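Local structure of glyoxylate-induced Protein (Pseudomonas aeruginosa, 1SQ4) at residues 24-28 with 29-33; 130-133 with 134-138. The protein is a double-barrel cupin protein of unconfirmed function that may act as a ureidoglycine aminohydrolase. All coordinates share one frame; numbering follows the deposited sequence.

Contact 1 (24-28 with 29-33)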
ATOM      1  N   ALA A  24      -4.286  13.877 -11.328  1.00 33.47           N
ATOM      2  CA  ALA A  24      -3.569  12.994 -12.261  1.00 31.14           C
ATOM      3  C   ALA A  24      -3.326  11.636 -11.614  1.00 29.61           C
ATOM      4  O   ALA A  24      -2.809  11.546 -10.504  1.00 28.69           O
ATOM      5  CB  ALA A  24      -2.238  13.617 -12.669  1.00 29.05           C
HETATM    6  N   MSE A  25      -3.694  10.579 -12.317  1.00 28.53           N
HETATM    7  CA  MSE A  25      -3.531   9.248 -11.783  1.00 28.38           C
HETATM    8  C   MSE A  25      -2.895   8.287 -12.772  1.00 25.60           C
HETATM    9  O   MSE A  25      -2.997   8.454 -13.987  1.00 24.82           O
HETATM   10  CB  MSE A  25      -4.887   8.705 -11.332  1.00 34.56           C
HETATM   11  CG  MSE A  25      -5.224   8.971  -9.867  1.00 43.82           C
HETATM   12 SE   MSE A  25      -4.029   8.020  -8.628  1.00 58.19          SE
HETATM   13  CE  MSE A  25      -2.746   9.438  -8.289  1.00 54.33           C
ATOM     14  N   PHE A  26      -2.228   7.273 -12.239  1.00 22.42           N
ATOM     15  CA  PHE A  26      -1.582   6.266 -13.071  1.00 19.38           C
ATOM     16  C   PHE A  26      -1.610   4.971 -12.276  1.00 17.55           C
ATOM     17  O   PHE A  26      -0.862   4.811 -11.321  1.00 18.61           O
ATOM     18  CB  PHE A  26      -0.135   6.682 -13.377  1.00 16.93           C
ATOM     19  CG  PHE A  26      -0.030   7.967 -14.155  1.00 15.76           C
ATOM     20  CD1 PHE A  26      -0.340   8.002 -15.512  1.00 14.28           C
ATOM     21  CD2 PHE A  26       0.351   9.150 -13.526  1.00 15.32           C
ATOM     22  CE1 PHE A  26      -0.274   9.193 -16.229  1.00 12.82           C
ATOM     23  CE2 PHE A  26       0.420  10.351 -14.235  1.00 14.05           C
ATOM     24  CZ  PHE A  26       0.108  10.370 -15.593  1.00 12.09           C
ATOM     25  N   THR A  27      -2.492   4.055 -12.648  1.00 16.06           N
ATOM     26  CA  THR A  27      -2.580   2.785 -11.938  1.00 15.28           C
ATOM     27  C   THR A  27      -2.283   1.644 -12.895  1.00 14.39           C
ATOM     28  O   THR A  27      -1.788   1.867 -13.997  1.00 15.93           O
ATOM     29  CB  THR A  27      -3.975   2.564 -11.321  1.00 14.98           C
ATOM     30  OG1 THR A  27      -4.943   2.354 -12.360  1.00 18.00           O
ATOM     31  CG2 THR A  27      -4.374   3.760 -10.495  1.00 13.65           C
ATOM     32  N   GLU A  28      -2.592   0.422 -12.492  1.00 11.78           N
ATOM     33  CA  GLU A  28      -2.304  -0.695 -13.363  1.00 13.44           C
ATOM     34  C   GLU A  28      -3.482  -1.018 -14.263  1.00 12.06           C
ATOM     35  O   GLU A  28      -3.405  -1.908 -15.109  1.00 12.52           O
ATOM     36  CB  GLU A  28      -1.903  -1.914 -12.537  1.00 16.16           C
ATOM     37  CG  GLU A  28      -2.945  -2.379 -11.522  1.00 23.52           C
ATOM     38  CD  GLU A  28      -3.336  -1.320 -10.476  1.00 28.40           C
ATOM     39  OE1 GLU A  28      -2.445  -0.602  -9.947  1.00 29.14           O
ATOM     40  OE2 GLU A  28      -4.549  -1.231 -10.160  1.00 29.30           O
ATOM     41  N   ALA A  29      -4.556  -0.256 -14.104  1.00 10.34           N
ATOM     42  CA  ALA A  29      -5.770  -0.468 -14.876  1.00  7.79           C
ATOM     43  C   ALA A  29      -6.224   0.786 -15.604  1.00  7.61           C
ATOM     44  O   ALA A  29      -6.987   0.722 -16.571  1.00  5.59           O
ATOM     45  CB  ALA A  29      -6.875  -0.939 -13.954  1.00  5.26           C
ATOM     46  N   TYR A  30      -5.770   1.934 -15.135  1.00  7.79           N
ATOM     47  CA  TYR A  30      -6.191   3.151 -15.771  1.00  9.03           C
ATOM     48  C   TYR A  30      -5.261   4.322 -15.496  1.00  9.97           C
ATOM     49  O   TYR A  30      -4.312   4.226 -14.707  1.00  7.89           O
ATOM     50  CB  TYR A  30      -7.613   3.492 -15.320  1.00  8.21           C
ATOM     51  CG  TYR A  30      -7.713   3.786 -13.853  1.00  9.02           C
ATOM     52  CD1 TYR A  30      -7.797   2.760 -12.917  1.00  9.23           C
ATOM     53  CD2 TYR A  30      -7.682   5.098 -13.395  1.00 10.75           C
ATOM     54  CE1 TYR A  30      -7.849   3.038 -11.558  1.00  9.58           C
ATOM     55  CE2 TYR A  30      -7.733   5.393 -12.044  1.00 10.68           C
ATOM     56  CZ  TYR A  30      -7.815   4.358 -11.129  1.00 11.04           C
ATOM     57  OH  TYR A  30      -7.863   4.649  -9.787  1.00 11.67           O
ATOM     58  N   ALA A  31      -5.550   5.425 -16.182  1.00 11.66           N
ATOM     59  CA  ALA A  31      -4.798   6.667 -16.067  1.00 12.23           C
ATOM     60  C   ALA A  31      -5.749   7.839 -16.280  1.00 11.07           C
ATOM     61  O   ALA A  31      -6.496   7.858 -17.253  1.00 12.36           O
ATOM     62  CB  ALA A  31      -3.701   6.705 -17.115  1.00 11.88           C
ATOM     63  N   VAL A  32      -5.737   8.796 -15.358  1.00  9.90           N
ATOM     64  CA  VAL A  32      -6.573   9.982 -15.485  1.00 10.02           C
ATOM     65  C   VAL A  32      -5.662  11.163 -15.704  1.00 10.60           C
ATOM     66  O   VAL A  32      -4.718  11.366 -14.945  1.00 11.87           O
ATOM     67  CB  VAL A  32      -7.367  10.312 -14.214  1.00  9.63           C
ATOM     68  CG1 VAL A  32      -8.274  11.486 -14.494  1.00  8.04           C
ATOM     69  CG2 VAL A  32      -8.156   9.115 -13.731  1.00  9.16           C
ATOM     70  N   ILE A  33      -5.944  11.946 -16.736  1.00 12.26           N
ATOM     71  CA  ILE A  33      -5.135  13.124 -17.037  1.00 12.56           C
ATOM     72  C   ILE A  33      -6.006  14.381 -17.050  1.00 12.26           C
ATOM     73  O   ILE A  33      -6.851  14.559 -17.934  1.00 10.11           O
ATOM     74  CB  ILE A  33      -4.469  13.001 -18.402  1.00 11.96           C
ATOM     75  CG1 ILE A  33      -3.860  11.617 -18.549  1.00 12.84           C
ATOM     76  CG2 ILE A  33      -3.378  14.063 -18.545  1.00 13.60           C
ATOM     77  CD1 ILE A  33      -3.386  11.384 -19.943  1.00 15.82           C
TER

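Contact 2 (130-133 with 134-138)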
ATOM      1  N   ASN A 130      -7.343  27.276 -41.824  1.00 12.78           N
ATOM      2  CA  ASN A 130      -8.197  28.131 -41.009  1.00 13.32           C
ATOM      3  C   ASN A 130      -8.387  29.430 -41.791  1.00 14.89           C
ATOM      4  O   ASN A 130      -7.531  30.330 -41.736  1.00 13.65           O
ATOM      5  CB  ASN A 130      -7.544  28.427 -39.654  1.00 11.63           C
ATOM      6  CG  ASN A 130      -8.409  29.318 -38.776  1.00 11.75           C
ATOM      7  OD1 ASN A 130      -8.012  29.704 -37.671  1.00  9.18           O
ATOM      8  ND2 ASN A 130      -9.605  29.653 -39.271  1.00  9.96           N
ATOM      9  N   THR A 131      -9.504  29.517 -42.521  1.00 13.97           N
ATOM     10  CA  THR A 131      -9.806  30.693 -43.339  1.00 11.72           C
ATOM     11  C   THR A 131     -10.507  31.807 -42.589  1.00 11.81           C
ATOM     12  O   THR A 131     -10.869  32.800 -43.201  1.00 13.56           O
ATOM     13  CB  THR A 131     -10.692  30.350 -44.569  1.00 10.68           C
ATOM     14  OG1 THR A 131     -11.951  29.834 -44.129  1.00 11.98           O
ATOM     15  CG2 THR A 131     -10.022  29.331 -45.465  1.00  8.82           C
ATOM     16  N   THR A 132     -10.698  31.663 -41.278  1.00 12.16           N
ATOM     17  CA  THR A 132     -11.374  32.714 -40.512  1.00 12.22           C
ATOM     18  C   THR A 132     -10.370  33.619 -39.808  1.00 13.25           C
ATOM     19  O   THR A 132      -9.164  33.396 -39.874  1.00 13.99           O
ATOM     20  CB  THR A 132     -12.322  32.154 -39.421  1.00 11.94           C
ATOM     21  OG1 THR A 132     -11.550  31.751 -38.283  1.00 13.85           O
ATOM     22  CG2 THR A 132     -13.121  30.967 -39.940  1.00 10.41           C
ATOM     23  N   GLY A 133     -10.883  34.644 -39.134  1.00 14.37           N
ATOM     24  CA  GLY A 133     -10.024  35.568 -38.417  1.00 16.37           C
ATOM     25  C   GLY A 133      -9.887  35.151 -36.967  1.00 18.83           C
ATOM     26  O   GLY A 133      -9.189  35.791 -36.186  1.00 19.52           O
ATOM     27  N   GLN A 134     -10.567  34.069 -36.608  1.00 20.59           N
ATOM     28  CA  GLN A 134     -10.518  33.550 -35.250  1.00 20.88           C
ATOM     29  C   GLN A 134      -9.816  32.188 -35.204  1.00 19.94           C
ATOM     30  O   GLN A 134      -9.830  31.438 -36.185  1.00 19.59           O
ATOM     31  CB  GLN A 134     -11.930  33.407 -34.697  1.00 23.30           C
ATOM     32  CG  GLN A 134     -12.171  34.260 -33.481  1.00 28.68           C
ATOM     33  CD  GLN A 134     -12.212  35.727 -33.826  1.00 32.07           C
ATOM     34  OE1 GLN A 134     -11.952  36.588 -32.975  1.00 32.75           O
ATOM     35  NE2 GLN A 134     -12.557  36.031 -35.085  1.00 33.76           N
ATOM     36  N   HIS A 135      -9.208  31.869 -34.065  1.00 16.63           N
ATOM     37  CA  HIS A 135      -8.525  30.597 -33.933  1.00 14.81           C
ATOM     38  C   HIS A 135      -9.504  29.458 -34.037  1.00 13.75           C
ATOM     39  O   HIS A 135     -10.713  29.634 -33.878  1.00 13.42           O
ATOM     40  CB  HIS A 135      -7.791  30.494 -32.601  1.00 15.36           C
ATOM     41  CG  HIS A 135      -6.630  31.427 -32.480  1.00 16.75           C
ATOM     42  ND1 HIS A 135      -5.539  31.151 -31.687  1.00 18.04           N
ATOM     43  CD2 HIS A 135      -6.394  32.634 -33.041  1.00 17.36           C
ATOM     44  CE1 HIS A 135      -4.678  32.149 -31.766  1.00 17.06           C
ATOM     45  NE2 HIS A 135      -5.172  33.061 -32.580  1.00 18.63           N
ATOM     46  N   THR A 136      -8.977  28.280 -34.318  1.00 12.50           N
ATOM     47  CA  THR A 136      -9.818  27.103 -34.436  1.00 12.51           C
ATOM     48  C   THR A 136      -9.157  25.967 -33.666  1.00 11.18           C
ATOM     49  O   THR A 136      -7.935  25.890 -33.583  1.00 12.79           O
ATOM     50  CB  THR A 136     -10.010  26.719 -35.911  1.00  9.72           C
ATOM     51  OG1 THR A 136     -10.544  27.843 -36.610  1.00  9.43           O
ATOM     52  CG2 THR A 136     -10.975  25.557 -36.043  1.00  9.22           C
ATOM     53  N   ARG A 137      -9.961  25.083 -33.097  1.00  9.15           N
ATOM     54  CA  ARG A 137      -9.398  23.988 -32.339  1.00  8.14           C
ATOM     55  C   ARG A 137     -10.125  22.694 -32.621  1.00  7.33           C
ATOM     56  O   ARG A 137     -11.356  22.631 -32.567  1.00  8.61           O
ATOM     57  CB  ARG A 137      -9.445  24.329 -30.849  1.00  8.86           C
ATOM     58  CG  ARG A 137      -8.773  25.667 -30.514  1.00  8.03           C
ATOM     59  CD  ARG A 137      -8.758  25.916 -29.024  1.00 10.77           C
ATOM     60  NE  ARG A 137      -7.803  26.953 -28.670  1.00 12.92           N
ATOM     61  CZ  ARG A 137      -8.006  28.248 -28.858  1.00 13.43           C
ATOM     62  NH1 ARG A 137      -9.144  28.673 -29.389  1.00 12.22           N
ATOM     63  NH2 ARG A 137      -7.057  29.118 -28.546  1.00 14.89           N
ATOM     64  N   PHE A 138      -9.359  21.659 -32.935  1.00  6.54           N
ATOM     65  CA  PHE A 138      -9.948  20.359 -33.224  1.00  6.45           C
ATOM     66  C   PHE A 138      -9.121  19.199 -32.702  1.00  5.79           C
ATOM     67  O   PHE A 138      -7.947  19.354 -32.384  1.00  6.39           O
ATOM     68  CB  PHE A 138     -10.146  20.174 -34.733  1.00  3.71           C
ATOM     69  CG  PHE A 138      -8.861  20.179 -35.528  1.00  2.07           C
ATOM     70  CD1 PHE A 138      -8.216  21.374 -35.823  1.00  1.36           C
ATOM     71  CD2 PHE A 138      -8.344  18.994 -36.048  1.00  1.91           C
ATOM     72  CE1 PHE A 138      -7.080  21.386 -36.609  1.00  1.00           C
ATOM     73  CE2 PHE A 138      -7.205  18.998 -36.835  1.00  1.00           C
ATOM     74  CZ  PHE A 138      -6.580  20.192 -37.124  1.00  1.00           C
TER
HETATM   75  O   HOH W   1     -12.290  29.802 -36.376  1.00 13.34           O

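Contact 1 (24-28 with 29-33)
A beta hairpin brings Thr27 against Tyr30, pairing strand 25-26 antiparallel with strand 30-33. Next to the turn, Thr27 N donates to Tyr30 O over 2.8 Å, almost in line with the C=O bond (C=O...N 171°). Inside the turn, Thr27 OG1 accepts two backbone bonds, from Tyr30 N at 2.9 Å and from Ala29 N at 3.2 Å; lying between its own backbone N and carbonyl carbon (chi1 69°), it can serve both. The same side chain covers one face of the Tyr30 ring: CG2 makes a CH-pi contact 3.9 Å from the ring centroid, and OG1 lies over that face too. Asp230 holds the phenol hydroxyl by a hydrogen bond. Farther along, Met25 and Val32 form the hydrogen-bonded pair. Met25 N reaches a lone pair of Val32 O at 2.9 Å, whereas Val32 N comes to Met25 O from above the carbonyl plane, and on this face Met25 CB packs 4.1 Å from Val32 CG2. Between the two lies the non-hydrogen-bonded pair, Phe26 and Ala31, with Phe26 CD1 3.9 Å from Ala31 CB. A hydroxyl bonded by the amide two residues on is the ST turn, here in a hairpin bend.

Contact 2 (130-133 with 134-138)
Thr132 meets Gln134 through its hydroxyl, in the loop that leads from strand 126-129 into strand 136-144. Starting from the backbone, Thr132 CB stands 3.8 Å from Gln134 N. Its methyl CG2 is anti to the carbonyl carbon, and this places OG1 between the backbone N and that carbon (chi1 79°), turned toward the chain just ahead. There OG1 accepts a hydrogen bond from Gln134 N, 3.0 Å long and somewhat bent, with an N-H...O angle of 146°. The bond spans Gly133, from the hydroxyl to the amide two residues on, as in an ST turn. At its tip the hydroxyl also joins a water, 2.8 Å from Thr132 OG1. That water gives a hydrogen bond to His135 O and is itself 2.6 Å from Thr136 OG1, so one molecule links the loop to the first residue of the strand. Thr136 OG1 is bonded to Glu100 O as well, which holds the hydroxyl between the water and the backbone of Glu100, just before strand 101-105. The Asn130 side chain extends from the other end of the loop to the same place and crosses that of Thr136, with Asn130 CG 3.4 Å from Thr136 OG1. Beyond the turn, His135 ND1 is hydrogen-bonded to Glu74. The backbone of Thr136 pairs with Leu75 of strand 69-76, and that of Arg137 with Val97 and Glu98 of strand 90-98, so the loop delivers the chain into its place between these two strands; Phe138 then packs on Val73, Leu94 and Leu101.

From the N terminus, the chain turns back on itself at contact 1, where the short hairpin of 24-33 closes. Its inner strand 30-33 lies beside strand 239-244, so this early part of the chain joins a sheet built largely from the C-terminal cupin domain. Much later, contact 2 closes the loop at 130-138, within the first cupin domain, between strand 126-129 of a four-stranded sheet and strand 136-144 of a six-stranded one. The two loops follow in series and neither nest nor cross. Their centres are 33 Å apart, on opposite sides of the chain's centre, with about 15 Å between nearest atoms.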